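Local coordinates for polyphosphate kinase (PDB 2O8R), which probably catalyses the reversible transfer of the terminal phosphate of ATP onto a growing long-chain polyphosphate, at residues 541-555 / 614-626. The protein carries 3 engineered substitutions. Residues are numbered along the deposited sequence; the frame is centred on the assembly and turned at random.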
loop_
_atom_site.group_PDB
_atom_site.type_symbol
_atom_site.label_atom_id
_atom_site.label_comp_id
_atom_site.label_asym_id
_atom_site.label_seq_id
_atom_site.Cartn_x
_atom_site.Cartn_y
_atom_site.Cartn_z
ATOM N N LEU A 541 16.420 -6.556 34.862
ATOM C CA LEU A 541 15.123 -6.644 34.201
ATOM C C LEU A 541 14.952 -5.564 33.124
ATOM O O LEU A 541 15.037 -4.372 33.415
ATOM C CB LEU A 541 14.026 -6.486 35.235
ATOM C CG LEU A 541 13.857 -7.447 36.398
ATOM C CD1 LEU A 541 12.767 -6.871 37.271
ATOM C CD2 LEU A 541 13.476 -8.835 35.905
ATOM N N LYS A 542 14.708 -5.981 31.882
ATOM C CA LYS A 542 14.526 -5.036 30.781
ATOM C C LYS A 542 13.189 -5.230 30.096
ATOM O O LYS A 542 12.872 -6.331 29.662
ATOM C CB LYS A 542 15.627 -5.192 29.755
ATOM C CG LYS A 542 15.428 -4.353 28.504
ATOM C CD LYS A 542 16.534 -4.612 27.487
ATOM C CE LYS A 542 16.311 -3.808 26.259
ATOM N NZ LYS A 542 16.725 -2.442 26.573
HETATM N N MSE A 543 12.413 -4.156 30.002
HETATM C CA MSE A 543 11.153 -4.202 29.283
HETATM C C MSE A 543 10.688 -2.838 28.765
HETATM O O MSE A 543 11.277 -1.802 29.069
HETATM C CB MSE A 543 10.092 -4.806 30.161
HETATM C CG MSE A 543 9.774 -3.988 31.383
HETATM SE SE MSE A 543 9.062 -5.151 32.768
HETATM C CE MSE A 543 8.975 -6.842 31.756
ATOM N N ASN A 544 9.636 -2.857 27.958
ATOM C CA ASN A 544 9.113 -1.644 27.372
ATOM C C ASN A 544 8.300 -0.913 28.416
ATOM O O ASN A 544 8.295 0.313 28.460
ATOM C CB ASN A 544 8.262 -1.940 26.130
ATOM C CG ASN A 544 9.081 -2.475 24.962
ATOM O OD1 ASN A 544 9.048 -3.667 24.664
ATOM N ND2 ASN A 544 9.810 -1.594 24.294
ATOM N N GLY A 545 7.636 -1.672 29.281
ATOM C CA GLY A 545 6.771 -1.071 30.287
ATOM C C GLY A 545 6.657 -1.830 31.587
ATOM O O GLY A 545 6.602 -3.058 31.597
ATOM N N LEU A 546 6.624 -1.073 32.685
ATOM C CA LEU A 546 6.342 -1.585 34.018
ATOM C C LEU A 546 5.257 -0.732 34.685
ATOM O O LEU A 546 5.434 0.464 34.938
ATOM C CB LEU A 546 7.609 -1.603 34.868
ATOM C CG LEU A 546 7.405 -2.089 36.301
ATOM C CD1 LEU A 546 6.805 -3.470 36.300
ATOM C CD2 LEU A 546 8.719 -2.062 37.065
ATOM N N GLN A 547 4.129 -1.359 34.975
ATOM C CA GLN A 547 2.969 -0.615 35.407
ATOM C C GLN A 547 2.123 -1.427 36.393
ATOM O O GLN A 547 1.340 -0.857 37.153
ATOM C CB GLN A 547 2.169 -0.207 34.159
ATOM C CG GLN A 547 0.967 0.687 34.378
ATOM C CD GLN A 547 -0.315 -0.091 34.570
ATOM O OE1 GLN A 547 -0.344 -1.315 34.424
ATOM N NE2 GLN A 547 -1.387 0.618 34.901
ATOM N N ASP A 548 2.282 -2.751 36.391
ATOM C CA ASP A 548 1.460 -3.602 37.246
ATOM C C ASP A 548 1.724 -3.411 38.729
ATOM O O ASP A 548 2.796 -3.764 39.216
ATOM C CB ASP A 548 1.632 -5.075 36.907
ATOM C CG ASP A 548 0.731 -5.961 37.752
ATOM O OD1 ASP A 548 -0.485 -6.021 37.465
ATOM O OD2 ASP A 548 1.226 -6.583 38.714
ATOM N N LYS A 549 0.721 -2.895 39.442
ATOM C CA LYS A 549 0.830 -2.609 40.882
ATOM C C LYS A 549 1.356 -3.773 41.709
ATOM O O LYS A 549 2.135 -3.566 42.636
ATOM C CB LYS A 549 -0.511 -2.158 41.465
ATOM C CG LYS A 549 -0.840 -0.693 41.278
ATOM C CD LYS A 549 -2.142 -0.369 41.999
ATOM C CE LYS A 549 -2.792 0.914 41.503
ATOM N NZ LYS A 549 -3.466 0.764 40.176
ATOM N N ASN A 550 0.940 -4.992 41.381
ATOM C CA ASN A 550 1.351 -6.136 42.178
ATOM C C ASN A 550 2.819 -6.456 42.048
ATOM O O ASN A 550 3.525 -6.519 43.051
ATOM C CB ASN A 550 0.487 -7.356 41.904
ATOM C CG ASN A 550 -0.843 -7.285 42.624
ATOM O OD1 ASN A 550 -1.383 -6.198 42.862
ATOM N ND2 ASN A 550 -1.379 -8.446 42.987
ATOM N N VAL A 551 3.289 -6.617 40.818
ATOM C CA VAL A 551 4.693 -6.937 40.600
ATOM C C VAL A 551 5.576 -5.798 41.103
ATOM O O VAL A 551 6.648 -6.040 41.649
ATOM C CB VAL A 551 5.016 -7.237 39.123
ATOM C CG1 VAL A 551 6.313 -7.969 39.037
ATOM C CG2 VAL A 551 3.962 -8.094 38.528
ATOM N N ILE A 552 5.118 -4.562 40.933
ATOM C CA ILE A 552 5.877 -3.426 41.415
ATOM C C ILE A 552 6.019 -3.519 42.935
ATOM O O ILE A 552 7.106 -3.305 43.481
ATOM C CB ILE A 552 5.267 -2.087 40.960
ATOM C CG1 ILE A 552 5.370 -1.966 39.434
ATOM C CG2 ILE A 552 6.007 -0.930 41.589
ATOM C CD1 ILE A 552 4.867 -0.656 38.862
ATOM N N THR A 553 4.943 -3.911 43.608
ATOM C CA THR A 553 4.967 -4.033 45.065
ATOM C C THR A 553 5.959 -5.108 45.521
ATOM O O THR A 553 6.696 -4.915 46.486
ATOM C CB THR A 553 3.556 -4.297 45.647
ATOM O OG1 THR A 553 2.622 -3.340 45.124
ATOM C CG2 THR A 553 3.576 -4.168 47.139
ATOM N N GLN A 554 5.987 -6.226 44.804
ATOM C CA GLN A 554 6.972 -7.278 45.046
ATOM C C GLN A 554 8.400 -6.748 44.886
ATOM O O GLN A 554 9.294 -7.089 45.664
ATOM C CB GLN A 554 6.727 -8.458 44.101
ATOM C CG GLN A 554 5.263 -8.870 44.053
ATOM C CD GLN A 554 4.999 -10.123 43.241
ATOM O OE1 GLN A 554 5.919 -10.855 42.880
ATOM N NE2 GLN A 554 3.727 -10.383 42.962
ATOM N N LEU A 555 8.601 -5.897 43.883
ATOM C CA LEU A 555 9.914 -5.341 43.620
ATOM C C LEU A 555 10.339 -4.452 44.771
ATOM O O LEU A 555 11.475 -4.548 45.244
ATOM C CB LEU A 555 9.920 -4.569 42.304
ATOM C CG LEU A 555 9.676 -5.397 41.044
ATOM C CD1 LEU A 555 9.474 -4.478 39.847
ATOM C CD2 LEU A 555 10.807 -6.394 40.798
ATOM N N SER A 614 11.150 -12.663 26.964
ATOM C CA SER A 614 9.681 -12.591 26.964
ATOM C C SER A 614 8.991 -11.814 25.856
ATOM O O SER A 614 9.572 -10.939 25.216
ATOM C CB SER A 614 9.152 -12.097 28.308
ATOM O OG SER A 614 7.751 -12.335 28.378
ATOM N N SER A 615 7.723 -12.157 25.652
ATOM C CA SER A 615 6.828 -11.406 24.782
ATOM C C SER A 615 6.094 -10.329 25.567
ATOM O O SER A 615 5.572 -9.384 24.990
ATOM C CB SER A 615 5.809 -12.342 24.131
ATOM O OG SER A 615 4.872 -12.799 25.086
ATOM N N ALA A 616 6.069 -10.464 26.888
ATOM C CA ALA A 616 5.307 -9.550 27.734
ATOM C C ALA A 616 6.151 -8.493 28.433
ATOM O O ALA A 616 7.263 -8.771 28.882
ATOM C CB ALA A 616 4.522 -10.336 28.773
ATOM N N ASP A 617 5.612 -7.278 28.505
ATOM C CA ASP A 617 5.999 -6.296 29.517
ATOM C C ASP A 617 5.148 -6.602 30.733
ATOM O O ASP A 617 4.215 -7.384 30.646
ATOM C CB ASP A 617 5.665 -4.886 29.064
ATOM C CG ASP A 617 6.195 -4.576 27.700
ATOM O OD1 ASP A 617 7.403 -4.768 27.482
ATOM O OD2 ASP A 617 5.403 -4.132 26.848
ATOM N N TRP A 618 5.441 -5.980 31.865
ATOM C CA TRP A 618 4.630 -6.209 33.050
ATOM C C TRP A 618 3.625 -5.079 33.236
ATOM O O TRP A 618 3.777 -4.209 34.105
ATOM C CB TRP A 618 5.503 -6.372 34.287
ATOM C CG TRP A 618 6.409 -7.552 34.251
ATOM C CD1 TRP A 618 6.333 -8.628 33.414
ATOM C CD2 TRP A 618 7.518 -7.801 35.127
ATOM N NE1 TRP A 618 7.342 -9.517 33.699
ATOM C CE2 TRP A 618 8.081 -9.033 34.747
ATOM C CE3 TRP A 618 8.094 -7.096 36.185
ATOM C CZ2 TRP A 618 9.184 -9.579 35.396
ATOM C CZ3 TRP A 618 9.192 -7.640 36.829
ATOM C CH2 TRP A 618 9.727 -8.866 36.430
HETATM N N MSE A 619 2.608 -5.085 32.388
HETATM C CA MSE A 619 1.484 -4.181 32.547
HETATM C C MSE A 619 0.411 -4.928 33.322
HETATM O O MSE A 619 0.606 -6.089 33.677
HETATM C CB MSE A 619 0.938 -3.793 31.185
HETATM C CG MSE A 619 1.987 -3.452 30.156
HETATM SE SE MSE A 619 2.967 -1.801 30.489
HETATM C CE MSE A 619 3.410 -1.352 28.628
ATOM N N LYS A 620 -0.721 -4.276 33.582
ATOM C CA LYS A 620 -1.890 -4.969 34.130
ATOM C C LYS A 620 -2.453 -5.922 33.074
ATOM O O LYS A 620 -2.540 -7.124 33.310
ATOM C CB LYS A 620 -2.957 -3.961 34.541
ATOM C CG LYS A 620 -4.212 -4.562 35.159
ATOM C CD LYS A 620 -4.271 -4.301 36.659
ATOM C CE LYS A 620 -5.555 -3.557 37.045
ATOM N NZ LYS A 620 -6.776 -4.135 36.404
ATOM N N ARG A 621 -2.794 -5.380 31.901
ATOM C CA ARG A 621 -3.338 -6.171 30.781
ATOM C C ARG A 621 -2.432 -7.306 30.261
ATOM O O ARG A 621 -2.931 -8.308 29.753
ATOM C CB ARG A 621 -3.798 -5.264 29.621
ATOM C CG ARG A 621 -5.306 -4.906 29.672
ATOM C CD ARG A 621 -5.821 -4.228 28.395
ATOM N NE ARG A 621 -6.197 -5.163 27.323
ATOM C CZ ARG A 621 -7.451 -5.440 26.957
ATOM N NH1 ARG A 621 -8.476 -4.867 27.575
ATOM N NH2 ARG A 621 -7.689 -6.294 25.970
ATOM N N ASN A 622 -1.117 -7.162 30.406
ATOM C CA ASN A 622 -0.175 -8.174 29.924
ATOM C C ASN A 622 -0.170 -9.483 30.718
ATOM O O ASN A 622 -0.217 -10.560 30.130
ATOM C CB ASN A 622 1.235 -7.598 29.873
ATOM C CG ASN A 622 1.415 -6.595 28.759
ATOM O OD1 ASN A 622 0.447 -6.077 28.207
ATOM N ND2 ASN A 622 2.664 -6.307 28.425
ATOM N N LEU A 623 -0.121 -9.389 32.045
ATOM C CA LEU A 623 -0.014 -10.577 32.897
ATOM C C LEU A 623 -1.348 -11.284 33.155
ATOM O O LEU A 623 -1.363 -12.358 33.758
ATOM C CB LEU A 623 0.637 -10.224 34.241
ATOM C CG LEU A 623 1.974 -9.470 34.272
ATOM C CD1 LEU A 623 2.044 -8.526 35.458
ATOM C CD2 LEU A 623 3.156 -10.413 34.281
ATOM N N TYR A 624 -2.456 -10.690 32.709
ATOM C CA TYR A 624 -3.787 -11.231 33.009
ATOM C C TYR A 624 -4.735 -11.409 31.819
ATOM O O TYR A 624 -5.434 -12.416 31.729
ATOM C CB TYR A 624 -4.457 -10.402 34.105
ATOM C CG TYR A 624 -3.654 -10.321 35.391
ATOM C CD1 TYR A 624 -3.489 -11.440 36.205
ATOM C CD2 TYR A 624 -3.060 -9.127 35.788
ATOM C CE1 TYR A 624 -2.751 -11.370 37.384
ATOM C CE2 TYR A 624 -2.321 -9.043 36.963
ATOM C CZ TYR A 624 -2.174 -10.167 37.758
ATOM O OH TYR A 624 -1.446 -10.091 38.923
ATOM N N ASN A 625 -4.762 -10.440 30.908
ATOM C CA ASN A 625 -5.680 -10.481 29.760
ATOM C C ASN A 625 -5.181 -11.271 28.549
ATOM O O ASN A 625 -5.939 -12.020 27.929
ATOM C CB ASN A 625 -6.046 -9.065 29.314
ATOM C CG ASN A 625 -6.727 -8.274 30.397
ATOM O OD1 ASN A 625 -6.469 -8.473 31.583
ATOM N ND2 ASN A 625 -7.608 -7.368 29.998
ATOM N N ARG A 626 -3.912 -11.089 28.208
ATOM C CA ARG A 626 -3.323 -11.704 27.027
ATOM C C ARG A 626 -2.759 -13.106 27.271
ATOM O O ARG A 626 -2.449 -13.481 28.403
ATOM C CB ARG A 626 -2.199 -10.806 26.490
ATOM C CG ARG A 626 -2.680 -9.603 25.710
ATOM C CD ARG A 626 -2.330 -8.307 26.388
ATOM N NE ARG A 626 -0.928 -7.964 26.166
ATOM C CZ ARG A 626 -0.473 -7.263 25.130
ATOM N NH1 ARG A 626 0.825 -7.005 25.025
ATOM N NH2 ARG A 626 -1.307 -6.814 24.200
#
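The indole of Trp618 carries the selenomethionine Met543 over one face, CE standing 3.5 Å from the centroid of the five-membered ring and almost on its normal, a CH-pi contact; SE follows over the same face in a Met-aromatic arrangement. Leu546 CD1 and, more distantly, Leu555 CD1 lie at the edge, while Val551 CG1 comes in obliquely, 3.5 Å from Trp618 CE3. The other ring, that of Tyr624, meets Asp548 OD1 at its edge.

Backbone bonds fix the main chain of Trp618, in a single beta bridge with Leu546, and from there the indole projects among these apolar side chains. Trp618 N donates to Gly545 O, and Trp618 O is gripped from opposite faces of its plane by Gln547 N (3.0 Å) and Asp548 N (3.1 Å). With CG anti to its own nitrogen (chi1 -177°), Asp548 turns back as the N-cap of helix 549-560, OD2 accepting from Val551 N at 2.9 Å. Lys620 N approaches Gln547 OE1 nearly in line with its C=O, though the bond is bent at the N-H (140°). Asp617 OD1 receives Asn544 N from above its carboxylate plane and also forms a salt bridge with Arg599. The Asn544 side chain touches His597, predicted to bind ATP.

The loop after strand 610-614 thus packs against the strand-to-helix turn between 538-543 and 549-560 in the PLD-like C-terminal domain, with Trp601 of strand 600-603 and Ile520 of helix 516-532 also contacting Trp618.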